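Local coordinates for protein LAO/AO transport system kinase (Escherichia coli, PDB 2P67) that belongs to the MeaB family of P-loop NTPases, proteins built round a parallel beta sheet with helices on both faces, at residues Cys172-Ile178 with Asp197-Lys203; Thr71-Ala75 with Cys240-Lys245; Ala27-Glu32 with Glu139-Cys144. All coordinates share one frame; numbering follows the deposited sequence. Where two conformers were deposited one is given.

Overall arrangement
Interactions 1 and 2 adjoin, their centres about 12 Å apart, and meet through Asn202. Interaction 3 is remote, with centres about 27 Å and 28 Å from those of the other two, and lies on the far side of the chain's centre from interaction 1. Interaction 1 is core: two neighbouring strands joined mainly by backbone hydrogen bonds. Interaction 2 is only partly buried and sets helix 69-82 against a loop through alanine methyls, a threonine, a Cys-Phe sulfur-aromatic contact and, at the rim, a water held by Glu74 and Lys245. Interaction 3, again buried, packs two helices through methionine, leucine and valine, with no hydrogen bond across it.

Interaction 1. Residues Cys172-Ile178 with Asp197-Lys203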
ATOM      1  N   CYS A 172      15.307   9.685  -7.022  1.00 18.98           N
ATOM      2  CA  CYS A 172      15.865   9.529  -5.675  1.00 18.54           C
ATOM      3  C   CYS A 172      15.062  10.385  -4.707  1.00 18.70           C
ATOM      4  O   CYS A 172      14.915  11.601  -4.928  1.00 18.18           O
ATOM      5  CB  CYS A 172      17.349   9.931  -5.643  1.00 19.52           C
ATOM      6  SG  CYS A 172      18.145   9.717  -3.993  1.00 20.99           S
ATOM      7  N   PHE A 173      14.546   9.734  -3.646  1.00 18.50           N
ATOM      8  CA  PHE A 173      13.664  10.381  -2.686  1.00 18.84           C
ATOM      9  C   PHE A 173      14.362  10.604  -1.345  1.00 18.96           C
ATOM     10  O   PHE A 173      14.817   9.642  -0.698  1.00 18.17           O
ATOM     11  CB  PHE A 173      12.368   9.599  -2.475  1.00 19.72           C
ATOM     12  CG  PHE A 173      11.466  10.254  -1.483  1.00 22.06           C
ATOM     13  CD1 PHE A 173      10.882  11.485  -1.776  1.00 26.29           C
ATOM     14  CD2 PHE A 173      11.282   9.709  -0.220  1.00 23.49           C
ATOM     15  CE1 PHE A 173      10.075  12.125  -0.834  1.00 28.47           C
ATOM     16  CE2 PHE A 173      10.486  10.346   0.722  1.00 25.31           C
ATOM     17  CZ  PHE A 173       9.893  11.550   0.420  1.00 26.49           C
ATOM     18  N   ILE A 174      14.407  11.862  -0.935  1.00 19.00           N
ATOM     19  CA  ILE A 174      15.129  12.307   0.269  1.00 19.92           C
ATOM     20  C   ILE A 174      14.149  12.923   1.272  1.00 20.72           C
ATOM     21  O   ILE A 174      13.392  13.837   0.935  1.00 21.16           O
ATOM     22  CB  ILE A 174      16.240  13.335  -0.063  1.00 19.95           C
ATOM     23  CG1 ILE A 174      17.250  12.764  -1.072  1.00 20.56           C
ATOM     24  CG2 ILE A 174      16.959  13.780   1.236  1.00 20.18           C
ATOM     25  CD1 ILE A 174      17.166  13.385  -2.454  1.00 21.91           C
ATOM     26  N   SER A 175      14.165  12.427   2.504  1.00 20.20           N
ATOM     27  CA  SER A 175      13.246  12.925   3.527  1.00 20.70           C
ATOM     28  C   SER A 175      14.027  13.639   4.617  1.00 21.28           C
ATOM     29  O   SER A 175      14.960  13.077   5.169  1.00 20.95           O
ATOM     30  CB  SER A 175      12.434  11.782   4.134  1.00 20.83           C
ATOM     31  OG  SER A 175      11.674  12.235   5.253  1.00 23.90           O
ATOM     32  N   LEU A 176      13.630  14.872   4.913  1.00 21.08           N
ATOM     33  CA  LEU A 176      14.217  15.632   6.011  1.00 23.51           C
ATOM     34  C   LEU A 176      13.395  15.463   7.268  1.00 23.82           C
ATOM     35  O   LEU A 176      12.156  15.587   7.259  1.00 22.71           O
ATOM     36  CB  LEU A 176      14.351  17.108   5.657  1.00 23.99           C
ATOM     37  CG  LEU A 176      15.726  17.443   5.102  1.00 27.87           C
ATOM     38  CD1 LEU A 176      15.845  16.923   3.683  1.00 26.95           C
ATOM     39  CD2 LEU A 176      15.927  18.943   5.160  1.00 32.61           C
ATOM     40  N   GLN A 177      14.108  15.172   8.346  1.00 24.63           N
ATOM     41  CA  GLN A 177      13.477  14.917   9.641  1.00 26.28           C
ATOM     42  C   GLN A 177      14.125  15.796  10.707  1.00 27.95           C
ATOM     43  O   GLN A 177      15.257  16.241  10.558  1.00 27.32           O
ATOM     44  CB  GLN A 177      13.595  13.440  10.034  1.00 25.95           C
ATOM     45  CG  GLN A 177      12.934  12.429   9.066  1.00 25.91           C
ATOM     46  CD  GLN A 177      11.398  12.533   8.979  1.00 27.86           C
ATOM     47  OE1 GLN A 177      10.717  12.854   9.954  1.00 30.98           O
ATOM     48  NE2 GLN A 177      10.856  12.224   7.813  1.00 29.47           N
ATOM     49  N   ILE A 178      13.383  16.064  11.772  1.00 30.71           N
ATOM     50  CA  ILE A 178      13.962  16.800  12.877  1.00 33.01           C
ATOM     51  C   ILE A 178      14.190  15.893  14.089  1.00 33.64           C
ATOM     52  O   ILE A 178      13.451  14.919  14.285  1.00 34.35           O
ATOM     53  CB  ILE A 178      13.175  18.120  13.180  1.00 34.17           C
ATOM     54  CG1 ILE A 178      14.132  19.174  13.734  1.00 36.03           C
ATOM     55  CG2 ILE A 178      11.922  17.861  14.039  1.00 34.22           C
ATOM     56  CD1 ILE A 178      15.166  19.648  12.704  1.00 38.95           C
ATOM     57  N   ASP A 197      14.889   6.864   0.151  1.00 18.64           N
ATOM     58  CA  ASP A 197      16.222   6.468  -0.350  1.00 17.90           C
ATOM     59  C   ASP A 197      17.323   7.013   0.556  1.00 18.05           C
ATOM     60  O   ASP A 197      18.364   6.351   0.773  1.00 17.86           O
ATOM     61  CB  ASP A 197      16.431   6.915  -1.803  1.00 18.46           C
ATOM     62  CG  ASP A 197      15.437   6.255  -2.751  1.00 18.82           C
ATOM     63  OD1 ASP A 197      15.150   5.046  -2.563  1.00 16.64           O
ATOM     64  OD2 ASP A 197      14.915   6.950  -3.645  1.00 19.04           O
ATOM     65  N   LEU A 198      17.095   8.241   1.033  1.00 17.90           N
ATOM     66  CA  LEU A 198      17.962   8.899   2.018  0.50 18.18           C
ATOM     67  C   LEU A 198      17.104   9.602   3.070  1.00 18.03           C
ATOM     68  O   LEU A 198      16.062  10.164   2.745  1.00 18.66           O
ATOM     69  CB  LEU A 198      18.896   9.917   1.328  0.50 17.79           C
ATOM     70  CG  LEU A 198      19.976   9.288   0.441  0.50 19.58           C
ATOM     71  CD1 LEU A 198      20.547  10.276  -0.586  0.50 20.73           C
ATOM     72  CD2 LEU A 198      21.083   8.687   1.301  0.50 20.54           C
ATOM     73  N   ILE A 199      17.533   9.552   4.335  1.00 18.13           N
ATOM     74  CA  ILE A 199      16.929  10.336   5.395  1.00 19.07           C
ATOM     75  C   ILE A 199      18.000  11.304   5.882  1.00 19.32           C
ATOM     76  O   ILE A 199      19.169  10.912   6.040  1.00 19.91           O
ATOM     77  CB  ILE A 199      16.474   9.482   6.616  1.00 18.97           C
ATOM     78  CG1 ILE A 199      15.449   8.422   6.182  1.00 21.88           C
ATOM     79  CG2 ILE A 199      15.905  10.383   7.733  1.00 19.31           C
ATOM     80  CD1 ILE A 199      14.048   8.905   6.004  1.00 26.57           C
ATOM     81  N   VAL A 200      17.611  12.557   6.086  1.00 19.89           N
ATOM     82  CA  VAL A 200      18.553  13.583   6.521  1.00 20.22           C
ATOM     83  C   VAL A 200      18.012  14.253   7.791  1.00 21.93           C
ATOM     84  O   VAL A 200      16.848  14.650   7.841  1.00 20.89           O
ATOM     85  CB  VAL A 200      18.807  14.649   5.423  1.00 20.61           C
ATOM     86  CG1 VAL A 200      19.626  15.811   6.005  1.00 20.63           C
ATOM     87  CG2 VAL A 200      19.530  14.040   4.179  1.00 18.69           C
ATOM     88  N   ILE A 201      18.856  14.363   8.820  1.00 23.48           N
ATOM     89  CA  ILE A 201      18.473  15.056  10.048  1.00 25.98           C
ATOM     90  C   ILE A 201      19.190  16.400  10.015  1.00 27.23           C
ATOM     91  O   ILE A 201      20.418  16.458  10.129  1.00 25.39           O
ATOM     92  CB  ILE A 201      18.860  14.263  11.346  1.00 26.20           C
ATOM     93  CG1 ILE A 201      18.523  12.751  11.246  1.00 27.95           C
ATOM     94  CG2 ILE A 201      18.254  14.929  12.604  1.00 28.07           C
ATOM     95  CD1 ILE A 201      17.008  12.381  11.204  1.00 26.36           C
ATOM     96  N   ASN A 202      18.435  17.475   9.799  1.00 29.81           N
ATOM     97  CA  ASN A 202      19.032  18.820   9.696  1.00 33.28           C
ATOM     98  C   ASN A 202      19.187  19.418  11.105  1.00 34.95           C
ATOM     99  O   ASN A 202      18.649  18.880  12.077  1.00 35.87           O
ATOM    100  CB  ASN A 202      18.168  19.715   8.781  1.00 33.61           C
ATOM    101  CG  ASN A 202      18.900  20.972   8.253  1.00 34.30           C
ATOM    102  OD1 ASN A 202      20.136  21.117   8.329  1.00 32.08           O
ATOM    103  ND2 ASN A 202      18.107  21.893   7.689  1.00 36.93           N
ATOM    104  N   LYS A 203      19.956  20.497  11.205  1.00 37.32           N
ATOM    105  CA  LYS A 203      20.150  21.257  12.461  1.00 39.34           C
ATOM    106  C   LYS A 203      21.023  20.498  13.443  1.00 40.21           C
ATOM    107  O   LYS A 203      20.831  20.579  14.668  1.00 40.91           O
ATOM    108  CB  LYS A 203      18.820  21.688  13.096  1.00 39.49           C
ATOM    109  CG  LYS A 203      17.942  22.531  12.166  1.00 41.81           C
ATOM    110  CD  LYS A 203      16.623  22.931  12.803  1.00 43.31           C
ATOM    111  CE  LYS A 203      15.790  23.729  11.804  1.00 44.59           C
ATOM    112  NZ  LYS A 203      14.382  23.905  12.257  1.00 45.26           N
TER
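Ile174 pairs with Leu198 and Leu176 with Val200 where strands 172-177 and 198-201 run parallel as neighbours in the central sheet of this P-loop NTPase fold, joined by a beta-alpha-beta crossover through helix 190-195. The strand axes approach to 4.7 Å at an angle of 25°, and backbone N-H groups bond back and forth from Phe173 as far as Gln177. Packing is tight on both faces. On one, Ile174 and Leu176 lie alongside Leu198 and Val200, the latter two packed on Ile255 and Ile251 of helix 248-264; methyl CG2 of Ile174 is 3.9 Å from CG2 of Val200. The other bears Ser175, Gln177, Ile199 and Ile201 and is covered by helices 190-195 and 209-225. There Gln177 CG lies 3.8 Å from Ile199 CG2, and the bend at the next bond (chi2 -66°) turns the amide back so that NE2 donates to Ser175 OG at 2.7 Å. This bond ties down the amide within a largely apolar layer.

Toward the C-terminal ends the pairing slackens. Asn202 N reaches Gln177 O at 3.5 Å, a weak bond, and the partly exposed Ile178 and Lys203 cross obliquely, CD1 of the first 3.6 Å from CD of the second. Asn202 and Lys203 begin what reads as the NKxD (G4) motif of such proteins: Lys203 NZ bonds to Gly66 O, and Asn202 OD1 to Ala242 N.

The N-terminal end is closed more firmly. Asp197, salt-bridged to Lys229 through OD1, accepts Phe173 N at OD2 from 2.8 Å, on the anti side and 21° out of the carboxylate plane. The return grip is double: Phe173 O takes N-H groups from both Leu198 and Asp197, with the Asp197 N bond 2.9 Å long.

Interaction 2. Residues Thr71-Ala75 with Cys240-Lys245; sequences TFLEA and CSALEK
Thr71 meets Ala242 and Leu243 with its two branches separately. Its OG1 stands between the backbone N and the carbonyl carbon (chi1 65°) and is 3.4 Å from Ala242 CB; CG2 instead lies 3.8 Å from Leu243 CD2, the two side chains crossing at about a right angle. The hydroxyl has its polar partner elsewhere, in Gly68 O one turn back, with a weaker bond from Asn202 ND2.

At Phe72, the residue whose CA is nearest Ala242, CG is anti to the backbone N, and ring atom CD1 lies 4.1 Å from Cys240 SG. The sulfur sits obliquely, 69° off the ring normal, in a sulfur-aromatic contact. Ile248 and Ile251 of helix 248-264 pack against both residues.

Glu74 takes part through a water. This water donates to Glu74 OE1 at 2.7 Å and to Thr71 O, and accepts from Lys245 NZ at 2.9 Å, linking helix and loop where the carboxylate and ammonium do not touch directly. Glu74 OE2 also accepts the backbone N of Asp112.

Ala75 then completes the helix face: its methyl lies 3.8 Å from Lys245 CE and also packs on the methyl of Ala242. Lys245, bent at its second torsion, curls back so that NZ bonds to Ala242 O at 2.8 Å, 44° above the carbonyl plane, while Lys245 N reaches the same oxygen from the opposite face. Two N-H donors thus secure this carbonyl.

The loop after strand 236-239, with its Ser241-Ala242-Leu243 sequence, is consistent with the G5 motif of P-loop GTPase folds, here packed against the helix that follows what is probably the Walker A loop.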
ATOM      1  N   THR A  71      16.214  26.059   4.443  1.00 32.76           N
ATOM      2  CA  THR A  71      17.663  26.288   4.570  1.00 31.74           C
ATOM      3  C   THR A  71      18.457  25.182   3.898  1.00 30.44           C
ATOM      4  O   THR A  71      19.476  25.444   3.241  1.00 29.47           O
ATOM      5  CB  THR A  71      18.122  26.480   6.041  1.00 32.23           C
ATOM      6  OG1 THR A  71      17.924  25.270   6.795  1.00 34.20           O
ATOM      7  CG2 THR A  71      17.345  27.607   6.683  1.00 32.11           C
ATOM      8  N   PHE A  72      17.981  23.943   4.054  1.00 28.85           N
ATOM      9  CA  PHE A  72      18.610  22.810   3.396  1.00 27.73           C
ATOM     10  C   PHE A  72      18.579  22.961   1.877  1.00 27.09           C
ATOM     11  O   PHE A  72      19.604  22.804   1.230  1.00 26.92           O
ATOM     12  CB  PHE A  72      17.976  21.467   3.812  1.00 27.51           C
ATOM     13  CG  PHE A  72      18.443  20.314   2.974  1.00 27.56           C
ATOM     14  CD1 PHE A  72      19.681  19.732   3.218  1.00 28.59           C
ATOM     15  CD2 PHE A  72      17.667  19.838   1.917  1.00 27.71           C
ATOM     16  CE1 PHE A  72      20.141  18.686   2.432  1.00 28.20           C
ATOM     17  CE2 PHE A  72      18.117  18.789   1.118  1.00 28.81           C
ATOM     18  CZ  PHE A  72      19.364  18.207   1.382  1.00 29.97           C
ATOM     19  N   LEU A  73      17.404  23.236   1.314  1.00 26.85           N
ATOM     20  CA  LEU A  73      17.273  23.403  -0.129  1.00 26.99           C
ATOM     21  C   LEU A  73      18.171  24.496  -0.695  1.00 26.94           C
ATOM     22  O   LEU A  73      18.763  24.335  -1.765  1.00 26.78           O
ATOM     23  CB  LEU A  73      15.823  23.662  -0.514  1.00 27.34           C
ATOM     24  CG  LEU A  73      14.919  22.433  -0.456  1.00 27.90           C
ATOM     25  CD1 LEU A  73      13.473  22.877  -0.634  1.00 28.56           C
ATOM     26  CD2 LEU A  73      15.334  21.379  -1.500  1.00 28.17           C
ATOM     27  N   GLU A  74      18.263  25.607   0.024  1.00 27.24           N
ATOM     28  CA  GLU A  74      19.144  26.700  -0.377  1.00 27.73           C
ATOM     29  C   GLU A  74      20.601  26.243  -0.390  1.00 27.08           C
ATOM     30  O   GLU A  74      21.302  26.417  -1.384  1.00 27.22           O
ATOM     31  CB  GLU A  74      18.963  27.909   0.550  1.00 28.71           C
ATOM     32  CG  GLU A  74      19.847  29.094   0.133  1.00 31.75           C
ATOM     33  CD  GLU A  74      19.935  30.176   1.198  1.00 37.29           C
ATOM     34  OE1 GLU A  74      19.989  29.842   2.398  1.00 38.95           O
ATOM     35  OE2 GLU A  74      19.969  31.371   0.826  1.00 40.17           O
ATOM     36  N   ALA A  75      21.055  25.658   0.714  1.00 26.50           N
ATOM     37  CA  ALA A  75      22.428  25.152   0.792  1.00 25.91           C
ATOM     38  C   ALA A  75      22.715  24.083  -0.264  1.00 25.53           C
ATOM     39  O   ALA A  75      23.736  24.125  -0.936  1.00 25.03           O
ATOM     40  CB  ALA A  75      22.736  24.643   2.211  1.00 26.31           C
ATOM     41  N   CYS A 240      23.223  16.909   8.914  1.00 25.20           N
ATOM     42  CA  CYS A 240      23.848  18.114   8.368  1.00 26.41           C
ATOM     43  C   CYS A 240      23.488  19.330   9.196  1.00 27.54           C
ATOM     44  O   CYS A 240      22.605  19.274  10.044  1.00 27.35           O
ATOM     45  CB  CYS A 240      23.466  18.333   6.894  1.00 26.63           C
ATOM     46  SG  CYS A 240      21.713  18.634   6.567  1.00 27.20           S
ATOM     47  N   SER A 241      24.214  20.423   8.977  1.00 29.23           N
ATOM     48  CA  SER A 241      23.759  21.734   9.423  1.00 31.29           C
ATOM     49  C   SER A 241      23.736  22.627   8.202  1.00 32.22           C
ATOM     50  O   SER A 241      24.790  23.070   7.753  1.00 31.97           O
ATOM     51  CB  SER A 241      24.700  22.340  10.472  1.00 31.71           C
ATOM     52  OG  SER A 241      24.155  23.565  10.953  1.00 33.69           O
ATOM     53  N   ALA A 242      22.548  22.868   7.651  1.00 34.01           N
ATOM     54  CA  ALA A 242      22.429  23.738   6.477  1.00 36.57           C
ATOM     55  C   ALA A 242      23.029  25.112   6.787  1.00 38.01           C
ATOM     56  O   ALA A 242      23.856  25.611   6.037  1.00 38.79           O
ATOM     57  CB  ALA A 242      20.979  23.880   6.050  1.00 36.06           C
ATOM     58  N   LEU A 243      22.637  25.688   7.919  1.00 39.83           N
ATOM     59  CA  LEU A 243      23.053  27.055   8.266  1.00 41.67           C
ATOM     60  C   LEU A 243      24.539  27.227   8.601  1.00 42.11           C
ATOM     61  O   LEU A 243      25.045  28.352   8.566  1.00 42.91           O
ATOM     62  CB  LEU A 243      22.136  27.671   9.335  1.00 41.92           C
ATOM     63  CG  LEU A 243      20.749  28.153   8.851  1.00 43.57           C
ATOM     64  CD1 LEU A 243      20.078  29.015   9.908  1.00 44.48           C
ATOM     65  CD2 LEU A 243      20.805  28.917   7.502  1.00 44.04           C
ATOM     66  N   GLU A 244      25.236  26.121   8.885  1.00 42.21           N
ATOM     67  CA  GLU A 244      26.690  26.136   9.072  1.00 42.19           C
ATOM     68  C   GLU A 244      27.452  25.598   7.865  1.00 41.66           C
ATOM     69  O   GLU A 244      28.683  25.568   7.866  1.00 42.17           O
ATOM     70  CB  GLU A 244      27.098  25.345  10.317  1.00 42.77           C
ATOM     71  CG  GLU A 244      26.485  25.855  11.604  1.00 44.81           C
ATOM     72  CD  GLU A 244      27.301  25.475  12.834  1.00 49.23           C
ATOM     73  OE1 GLU A 244      28.381  24.854  12.681  1.00 50.70           O
ATOM     74  OE2 GLU A 244      26.861  25.806  13.961  1.00 50.91           O
ATOM     75  N   LYS A 245      26.716  25.171   6.842  1.00 40.72           N
ATOM     76  CA  LYS A 245      27.306  24.568   5.646  1.00 39.85           C
ATOM     77  C   LYS A 245      28.222  23.377   5.960  1.00 38.50           C
ATOM     78  O   LYS A 245      29.374  23.312   5.512  1.00 38.71           O
ATOM     79  CB  LYS A 245      28.010  25.629   4.775  1.00 40.54           C
ATOM     80  CG  LYS A 245      27.079  26.342   3.793  1.00 42.24           C
ATOM     81  CD  LYS A 245      26.091  27.265   4.484  1.00 44.13           C
ATOM     82  CE  LYS A 245      24.828  27.427   3.646  1.00 44.19           C
ATOM     83  NZ  LYS A 245      23.695  27.963   4.446  1.00 45.39           N
TER
HETATM   84  O   HOH W   1      20.956  27.659   3.667  1.00 36.13           O

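Interaction 3. Residues Ala27-Glu32 with Glu139-Cys144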
ATOM      1  N   ALA A  27       6.092  29.162 -20.802  1.00 23.18           N
ATOM      2  CA  ALA A  27       5.564  27.820 -21.081  1.00 22.23           C
ATOM      3  C   ALA A  27       4.843  27.225 -19.859  1.00 21.83           C
ATOM      4  O   ALA A  27       3.768  26.611 -19.970  1.00 21.48           O
ATOM      5  CB  ALA A  27       6.719  26.894 -21.560  1.00 21.63           C
ATOM      6  N   MET A  28       5.437  27.386 -18.681  1.00 22.36           N
ATOM      7  CA  MET A  28       4.776  26.957 -17.448  1.00 22.38           C
ATOM      8  C   MET A  28       3.427  27.678 -17.256  1.00 23.49           C
ATOM      9  O   MET A  28       2.422  27.045 -16.983  1.00 23.71           O
ATOM     10  CB  MET A  28       5.692  27.174 -16.241  1.00 22.86           C
ATOM     11  CG  MET A  28       6.995  26.368 -16.307  1.00 21.61           C
ATOM     12  SD  MET A  28       7.840  26.409 -14.723  1.00 22.74           S
ATOM     13  CE  MET A  28       9.054  25.080 -14.972  1.00 23.11           C
ATOM     14  N   THR A  29       3.408  28.999 -17.432  1.00 24.14           N
ATOM     15  CA  THR A  29       2.159  29.775 -17.316  1.00 25.05           C
ATOM     16  C   THR A  29       1.090  29.272 -18.278  1.00 25.94           C
ATOM     17  O   THR A  29      -0.078  29.097 -17.888  1.00 26.26           O
ATOM     18  CB  THR A  29       2.417  31.291 -17.476  1.00 24.89           C
ATOM     19  OG1 THR A  29       3.169  31.746 -16.349  1.00 27.12           O
ATOM     20  CG2 THR A  29       1.096  32.093 -17.534  1.00 26.78           C
ATOM     21  N   LEU A  30       1.508  28.966 -19.503  1.00 26.00           N
ATOM     22  CA  LEU A  30       0.616  28.399 -20.514  1.00 27.06           C
ATOM     23  C   LEU A  30       0.015  27.075 -20.074  1.00 27.85           C
ATOM     24  O   LEU A  30      -1.184  26.850 -20.226  1.00 27.57           O
ATOM     25  CB  LEU A  30       1.368  28.229 -21.844  1.00 26.72           C
ATOM     26  CG  LEU A  30       0.595  27.628 -23.021  1.00 27.30           C
ATOM     27  CD1 LEU A  30      -0.465  28.599 -23.528  1.00 27.45           C
ATOM     28  CD2 LEU A  30       1.563  27.249 -24.136  1.00 28.35           C
ATOM     29  N   VAL A  31       0.866  26.187 -19.555  1.00 28.86           N
ATOM     30  CA  VAL A  31       0.447  24.887 -19.016  1.00 31.16           C
ATOM     31  C   VAL A  31      -0.505  25.036 -17.811  1.00 32.20           C
ATOM     32  O   VAL A  31      -1.353  24.171 -17.566  1.00 33.31           O
ATOM     33  CB  VAL A  31       1.704  24.013 -18.679  1.00 31.15           C
ATOM     34  CG1 VAL A  31       1.337  22.754 -17.893  1.00 32.44           C
ATOM     35  CG2 VAL A  31       2.436  23.666 -19.961  1.00 30.60           C
ATOM     36  N   GLU A  32      -0.385  26.138 -17.083  1.00 33.40           N
ATOM     37  CA  GLU A  32      -1.260  26.415 -15.936  1.00 34.66           C
ATOM     38  C   GLU A  32      -2.572  27.156 -16.260  1.00 35.40           C
ATOM     39  O   GLU A  32      -3.435  27.331 -15.381  1.00 35.30           O
ATOM     40  CB  GLU A  32      -0.484  27.191 -14.885  1.00 34.78           C
ATOM     41  CG  GLU A  32       0.646  26.411 -14.254  1.00 36.16           C
ATOM     42  CD  GLU A  32       1.345  27.219 -13.191  1.00 39.73           C
ATOM     43  OE1 GLU A  32       1.591  28.423 -13.444  1.00 39.74           O
ATOM     44  OE2 GLU A  32       1.634  26.655 -12.101  1.00 44.25           O
ATOM     45  N   GLU A 139       4.244  17.645 -15.308  1.00 20.09           N
ATOM     46  CA  GLU A 139       4.365  18.421 -16.541  1.00 20.31           C
ATOM     47  C   GLU A 139       5.425  19.545 -16.421  1.00 20.46           C
ATOM     48  O   GLU A 139       6.228  19.767 -17.339  1.00 20.20           O
ATOM     49  CB  GLU A 139       2.989  18.942 -16.982  1.00 20.85           C
ATOM     50  CG  GLU A 139       2.054  17.789 -17.336  1.00 22.71           C
ATOM     51  CD  GLU A 139       0.640  18.218 -17.632  1.00 27.05           C
ATOM     52  OE1 GLU A 139       0.234  19.333 -17.211  1.00 28.55           O
ATOM     53  OE2 GLU A 139      -0.056  17.417 -18.297  1.00 26.74           O
ATOM     54  N   LEU A 140       5.447  20.238 -15.283  1.00 19.42           N
ATOM     55  CA  LEU A 140       6.433  21.278 -15.079  1.00 19.84           C
ATOM     56  C   LEU A 140       7.850  20.682 -15.056  1.00 18.95           C
ATOM     57  O   LEU A 140       8.773  21.287 -15.581  1.00 17.84           O
ATOM     58  CB  LEU A 140       6.148  22.037 -13.793  1.00 20.28           C
ATOM     59  CG  LEU A 140       4.796  22.771 -13.689  1.00 22.98           C
ATOM     60  CD1 LEU A 140       4.793  23.559 -12.391  1.00 27.46           C
ATOM     61  CD2 LEU A 140       4.549  23.719 -14.863  1.00 26.70           C
ATOM     62  N   MET A 141       7.992  19.502 -14.445  1.00 18.80           N
ATOM     63  CA  MET A 141       9.263  18.758 -14.437  1.00 18.98           C
ATOM     64  C   MET A 141       9.728  18.446 -15.869  1.00 18.27           C
ATOM     65  O   MET A 141      10.899  18.649 -16.198  1.00 18.26           O
ATOM     66  CB  MET A 141       9.136  17.448 -13.632  1.00 18.76           C
ATOM     67  CG  MET A 141       9.013  17.643 -12.116  1.00 20.21           C
ATOM     68  SD  MET A 141       8.667  16.082 -11.232  1.00 20.34           S
ATOM     69  CE  MET A 141      10.345  15.391 -11.155  1.00 23.48           C
ATOM     70  N   LEU A 142       8.804  17.985 -16.714  1.00 18.46           N
ATOM     71  CA  LEU A 142       9.110  17.754 -18.141  1.00 19.22           C
ATOM     72  C   LEU A 142       9.626  19.012 -18.841  1.00 18.93           C
ATOM     73  O   LEU A 142      10.619  18.950 -19.578  1.00 18.15           O
ATOM     74  CB  LEU A 142       7.888  17.209 -18.876  1.00 19.12           C
ATOM     75  CG  LEU A 142       7.396  15.797 -18.555  1.00 20.04           C
ATOM     76  CD1 LEU A 142       6.214  15.480 -19.451  1.00 22.70           C
ATOM     77  CD2 LEU A 142       8.521  14.733 -18.728  1.00 21.45           C
ATOM     78  N   LEU A 143       8.995  20.159 -18.572  1.00 19.96           N
ATOM     79  CA  LEU A 143       9.449  21.433 -19.152  1.00 20.56           C
ATOM     80  C   LEU A 143      10.880  21.733 -18.717  1.00 20.47           C
ATOM     81  O   LEU A 143      11.720  22.118 -19.542  1.00 20.65           O
ATOM     82  CB  LEU A 143       8.499  22.605 -18.797  1.00 20.73           C
ATOM     83  CG  LEU A 143       7.126  22.528 -19.492  1.00 21.41           C
ATOM     84  CD1 LEU A 143       6.139  23.511 -18.866  1.00 23.31           C
ATOM     85  CD2 LEU A 143       7.247  22.756 -20.992  1.00 20.95           C
ATOM     86  N   CYS A 144      11.179  21.521 -17.435  1.00 19.28           N
ATOM     87  CA  CYS A 144      12.536  21.720 -16.948  1.00 20.34           C
ATOM     88  C   CYS A 144      13.555  20.794 -17.637  1.00 20.38           C
ATOM     89  O   CYS A 144      14.686  21.207 -17.932  1.00 19.91           O
ATOM     90  CB  CYS A 144      12.595  21.558 -15.436  1.00 20.73           C
ATOM     91  SG  CYS A 144      11.679  22.824 -14.549  1.00 22.64           S
TER
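Met28 and Leu140 mark the closest backbone approach, their CA atoms 6.4 Å apart, as the short helical segments 27-32 and 139-144 pass nearly antiparallel, 157° between directions and 10.4 Å between axes. That spacing leaves room for side chains to interleave. Met28 CG lies 3.9 Å from Leu140 CD2; beyond it the chain is extended (chi2 -168°), carrying CE on to Cys144 SG at 3.5 Å. From the other helix Leu143 slides past both Met28 and Val31 in the reverse sense, its CD1 3.9 Å from Val31 CG2. Val31 uses its second methyl, CG1, against Glu139 OE1 at 3.7 Å, a packing contact. The carboxylate finds its polar partners elsewhere, in Gln135 and in Arg317 of the second subunit, which also packs on Val31, so the edge of this helix pair reaches the dimer interface. Helix 36-49 adjoins through Leu46 and Ile49, on Glu139 and Leu143 respectively, while Met28 and Leu140 rest on strand 119-124 and Cys144 on strand 87-92, seating the pair against the sheet edge.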